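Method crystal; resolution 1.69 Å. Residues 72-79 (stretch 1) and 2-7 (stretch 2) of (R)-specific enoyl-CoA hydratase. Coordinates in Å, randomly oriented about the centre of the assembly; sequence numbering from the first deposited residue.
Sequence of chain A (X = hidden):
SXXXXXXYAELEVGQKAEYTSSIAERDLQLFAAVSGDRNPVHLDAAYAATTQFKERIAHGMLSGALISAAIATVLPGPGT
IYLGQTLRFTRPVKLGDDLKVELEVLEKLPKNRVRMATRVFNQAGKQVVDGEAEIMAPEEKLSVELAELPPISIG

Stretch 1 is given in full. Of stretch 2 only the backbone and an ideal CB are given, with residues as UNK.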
ATOM      1  N   ALA A  72     -10.346   6.777  -3.051  1.00  6.98           N
ATOM      2  CA  ALA A  72     -10.832   6.472  -4.382  1.00  9.61           C
ATOM      3  C   ALA A  72     -12.285   6.108  -4.484  1.00  7.89           C
ATOM      4  O   ALA A  72     -12.858   6.283  -5.565  1.00 10.98           O
ATOM      5  CB  ALA A  72      -9.997   5.327  -4.982  1.00 12.77           C
ATOM      6  N   THR A  73     -12.868   5.575  -3.410  1.00  8.58           N
ATOM      7  CA  THR A  73     -14.268   5.116  -3.502  1.00 10.42           C
ATOM      8  C   THR A  73     -15.243   5.889  -2.633  1.00 11.57           C
ATOM      9  O   THR A  73     -16.471   5.751  -2.849  1.00 13.11           O
ATOM     10  CB  THR A  73     -14.428   3.596  -3.170  1.00 12.48           C
ATOM     11  OG1 THR A  73     -14.134   3.315  -1.799  1.00 12.69           O
ATOM     12  CG2 THR A  73     -13.484   2.751  -4.059  1.00 10.58           C
ATOM     13  N   VAL A  74     -14.745   6.678  -1.684  1.00  7.97           N
ATOM     14  CA  VAL A  74     -15.662   7.352  -0.735  1.00 11.95           C
ATOM     15  C   VAL A  74     -15.482   8.865  -0.796  1.00 14.22           C
ATOM     16  O   VAL A  74     -16.432   9.557  -1.124  1.00 14.60           O
ATOM     17  CB  VAL A  74     -15.478   6.880   0.713  1.00 14.42           C
ATOM     18  CG1 VAL A  74     -16.483   7.586   1.621  1.00 11.19           C
ATOM     19  CG2 VAL A  74     -15.684   5.370   0.812  1.00 13.81           C
ATOM     20  N   LEU A  75     -14.272   9.374  -0.510  1.00 11.65           N
ATOM     21  CA  LEU A  75     -14.074  10.832  -0.493  1.00 10.60           C
ATOM     22  C   LEU A  75     -12.677  11.238  -1.002  1.00  7.44           C
ATOM     23  O   LEU A  75     -11.670  10.947  -0.345  1.00  8.71           O
ATOM     24  CB  LEU A  75     -14.288  11.362   0.922  1.00  6.81           C
ATOM     25  CG  LEU A  75     -14.175  12.879   1.150  1.00 13.87           C
ATOM     26  CD1 LEU A  75     -15.400  13.586   0.574  1.00 17.90           C
ATOM     27  CD2 LEU A  75     -13.936  13.320   2.627  1.00 10.32           C
ATOM     28  N   PRO A  76     -12.621  11.943  -2.136  1.00  9.71           N
ATOM     29  CA  PRO A  76     -13.760  12.389  -2.965  1.00 10.29           C
ATOM     30  C   PRO A  76     -14.386  11.316  -3.840  1.00 11.01           C
ATOM     31  O   PRO A  76     -15.433  11.539  -4.418  1.00 12.89           O
ATOM     32  CB  PRO A  76     -13.146  13.505  -3.853  1.00 11.87           C
ATOM     33  CG  PRO A  76     -11.800  13.787  -3.252  1.00 12.70           C
ATOM     34  CD  PRO A  76     -11.359  12.485  -2.661  1.00 11.04           C
ATOM     35  N   GLY A  77     -13.744  10.161  -3.981  1.00 10.63           N
ATOM     36  CA  GLY A  77     -14.352   9.091  -4.742  1.00 12.03           C
ATOM     37  C   GLY A  77     -13.967   9.066  -6.199  1.00 11.05           C
ATOM     38  O   GLY A  77     -12.918   9.583  -6.595  1.00 13.94           O
ATOM     39  N   PRO A  78     -14.811   8.450  -7.045  1.00 14.58           N
ATOM     40  CA  PRO A  78     -14.419   8.289  -8.457  1.00 16.83           C
ATOM     41  C   PRO A  78     -13.981   9.567  -9.186  1.00 15.54           C
ATOM     42  O   PRO A  78     -14.617  10.599  -9.038  1.00 18.19           O
ATOM     43  CB  PRO A  78     -15.684   7.708  -9.089  1.00 20.00           C
ATOM     44  CG  PRO A  78     -16.283   6.914  -8.000  1.00 18.23           C
ATOM     45  CD  PRO A  78     -16.027   7.681  -6.718  1.00 15.71           C
ATOM     46  N   GLY A  79     -12.883   9.489  -9.940  1.00 14.34           N
ATOM     47  CA  GLY A  79     -12.342  10.619 -10.655  1.00 17.28           C
ATOM     48  C   GLY A  79     -11.157  11.307  -9.974  1.00 14.10           C
ATOM     49  O   GLY A  79     -10.565  12.184 -10.530  1.00 18.90           O
ATOM     50  N   UNK A   2     -24.640   2.365  -7.322  1.00 46.85           N
ATOM     51  CA  UNK A   2     -23.572   3.154  -7.911  1.00 33.43           C
ATOM     52  C   UNK A   2     -22.944   4.057  -6.864  1.00 37.44           C
ATOM     53  O   UNK A   2     -23.603   4.462  -5.900  1.00 29.81           O
ATOM     54  CB  UNK A   2     -24.097   3.982  -9.086  1.00 33.43           C
ATOM     55  N   UNK A   3     -21.664   4.363  -7.060  1.00 28.39           N
ATOM     56  CA  UNK A   3     -20.940   5.254  -6.166  1.00 24.64           C
ATOM     57  C   UNK A   3     -20.846   6.644  -6.783  1.00 20.28           C
ATOM     58  O   UNK A   3     -20.411   6.774  -7.925  1.00 21.18           O
ATOM     59  CB  UNK A   3     -19.545   4.703  -5.864  1.00 24.64           C
ATOM     60  N   UNK A   4     -21.273   7.670  -6.042  1.00 21.39           N
ATOM     61  CA  UNK A   4     -21.184   9.054  -6.529  1.00 27.28           C
ATOM     62  C   UNK A   4     -19.989   9.736  -5.899  1.00 17.79           C
ATOM     63  O   UNK A   4     -19.711   9.524  -4.705  1.00 19.32           O
ATOM     64  CB  UNK A   4     -22.464   9.833  -6.222  1.00 27.28           C
ATOM     65  N   UNK A   5     -19.267  10.530  -6.688  1.00 21.01           N
ATOM     66  CA  UNK A   5     -18.151  11.270  -6.109  1.00 14.04           C
ATOM     67  C   UNK A   5     -18.606  12.576  -5.487  1.00 28.40           C
ATOM     68  O   UNK A   5     -19.789  12.931  -5.507  1.00 18.81           O
ATOM     69  CB  UNK A   5     -17.087  11.545  -7.174  1.00 14.04           C
ATOM     70  N   UNK A   6     -17.651  13.237  -4.864  1.00 15.47           N
ATOM     71  CA  UNK A   6     -17.799  14.594  -4.350  1.00 19.81           C
ATOM     72  C   UNK A   6     -16.750  15.466  -5.053  1.00 15.09           C
ATOM     73  O   UNK A   6     -15.559  15.456  -4.685  1.00 15.09           O
ATOM     74  CB  UNK A   6     -17.639  14.638  -2.829  1.00 19.81           C
ATOM     75  N   UNK A   7     -17.177  16.219  -6.079  1.00 17.20           N
ATOM     76  CA  UNK A   7     -16.258  17.049  -6.864  1.00 14.32           C
ATOM     77  C   UNK A   7     -15.663  18.171  -6.041  1.00 19.94           C
ATOM     78  O   UNK A   7     -16.173  18.485  -4.969  1.00 17.22           O
ATOM     79  CB  UNK A   7     -16.977  17.633  -8.082  1.00 14.32           C
TER

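Stretch 2 runs past the turn that follows the helix containing Thr 73, and its backbone comes closest to stretch 1 at Pro 76 and Gly 77. At position 2 the ideal CB has nothing of stretch 1 within 5.5 Å, so the contact places no demand on the side chain, and a polar or charged residue would do as well as any. The deposited residue is Gln 2, whose OE1 is hydrogen-bonded elsewhere in the structure.

Position 3 is more restrictive. Its CA-to-CB bond points toward stretch 1, and its phi/psi of -101/126 are those of a strand, which beta-branched residues favour. The ideal CB lies 4.4 Å from the O of Thr 73 and 4.5 Å from CG of Pro 78, so it meets a carbonyl on one hand and an apolar ring on the other. A compact aliphatic side chain would suit, and a small hydroxyl residue such as threonine or serine could also be accommodated. The residue is Val 3, in the t rotamer. Its CG1 packs 3.8 Å from CD of Pro 78 and also comes within 3.1 Å of the O of Thr 73, a close contact for a methyl group.

At position 4 the CA-to-CB bond points away, and many polar or charged residues would fit. Gln 4 is found here. Its side chain makes no contact with stretch 1, but its backbone does so indirectly: a water donates to the O of Gln 4 and to the O of Val 74, at 2.7 Å from each, linking two carbonyls that could not bond to each other directly.

Position 5 faces stretch 1 most tightly. The ideal CB is 3.2 Å from the O of Pro 76 and 3.2 Å from the O of Pro 78, and the CA lies 4.6 Å from the CA of Gly 77, where there is no side chain to hold the backbones apart. With two carbonyl oxygens so near, a short, unbranched side chain carrying a donor is the natural choice; asparagine fits best and serine is a weaker candidate, whereas an acid would bring acceptors to a place already lined with acceptors. Asn 5 takes the p rotamer, and its ND2 donates to the O of Pro 78 at 2.9 Å, with an angle of 147° at the hydrogen. Its OD1 is satisfied elsewhere in the structure.

Position 6 is anchored by its backbone, since its N lies 2.8 Å from the O of Pro 76, a hydrogen bond available to any residue but proline. CA-to-CB points sideways, yet the ideal CB is 4.2 Å from CD1 of Leu 75, which invites an aliphatic side chain such as valine, leucine or isoleucine. Ile 6 is deposited; its CG1 packs 4.0 Å from CD1 of Leu 75, and the hydrogen bond is nearly straight at 165°.

Position 7 points away, with no atom of stretch 1 near its ideal CB. Its phi of -66° is compatible with proline but does not require it; the residue is Pro 7.

Stretch 2 2-7: QVQNIP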
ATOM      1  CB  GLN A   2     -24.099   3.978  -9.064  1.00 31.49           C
ATOM      2  CG  GLN A   2     -24.128   3.241 -10.351  1.00 37.48           C
ATOM      3  CD  GLN A   2     -24.250   4.200 -11.480  1.00 43.81           C
ATOM      4  OE1 GLN A   2     -24.631   5.352 -11.264  1.00 47.38           O
ATOM      5  NE2 GLN A   2     -23.908   3.761 -12.695  1.00 48.90           N
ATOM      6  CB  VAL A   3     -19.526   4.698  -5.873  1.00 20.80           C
ATOM      7  CG1 VAL A   3     -18.738   5.669  -5.000  1.00 30.14           C
ATOM      8  CG2 VAL A   3     -19.660   3.354  -5.185  1.00 20.03           C
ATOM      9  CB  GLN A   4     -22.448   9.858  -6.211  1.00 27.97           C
ATOM     10  CG  GLN A   4     -23.683   9.385  -6.967  1.00 53.19           C
ATOM     11  CD  GLN A   4     -24.864  10.345  -6.849  1.00 61.10           C
ATOM     12  OE1 GLN A   4     -24.761  11.412  -6.236  1.00 53.79           O
ATOM     13  NE2 GLN A   4     -25.990   9.968  -7.452  1.00 51.55           N
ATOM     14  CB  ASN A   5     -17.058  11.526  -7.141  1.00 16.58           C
ATOM     15  CG  ASN A   5     -17.487  12.436  -8.276  1.00 28.03           C
ATOM     16  OD1 ASN A   5     -18.618  12.924  -8.327  1.00 24.01           O
ATOM     17  ND2 ASN A   5     -16.567  12.676  -9.196  1.00 17.52           N
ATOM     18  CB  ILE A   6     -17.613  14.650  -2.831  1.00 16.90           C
ATOM     19  CG1 ILE A   6     -18.424  13.561  -2.112  1.00 19.15           C
ATOM     20  CG2 ILE A   6     -17.920  16.060  -2.273  1.00 16.51           C
ATOM     21  CD1 ILE A   6     -19.910  13.670  -2.295  1.00 34.63           C
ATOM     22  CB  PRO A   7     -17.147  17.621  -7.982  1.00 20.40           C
ATOM     23  CG  PRO A   7     -18.385  16.775  -7.967  1.00 27.15           C
ATOM     24  CD  PRO A   7     -18.566  16.346  -6.556  1.00 23.02           C
TER
HETATM   25  O   HOH W   1     -18.756   8.849  -2.272  1.00 31.60           O
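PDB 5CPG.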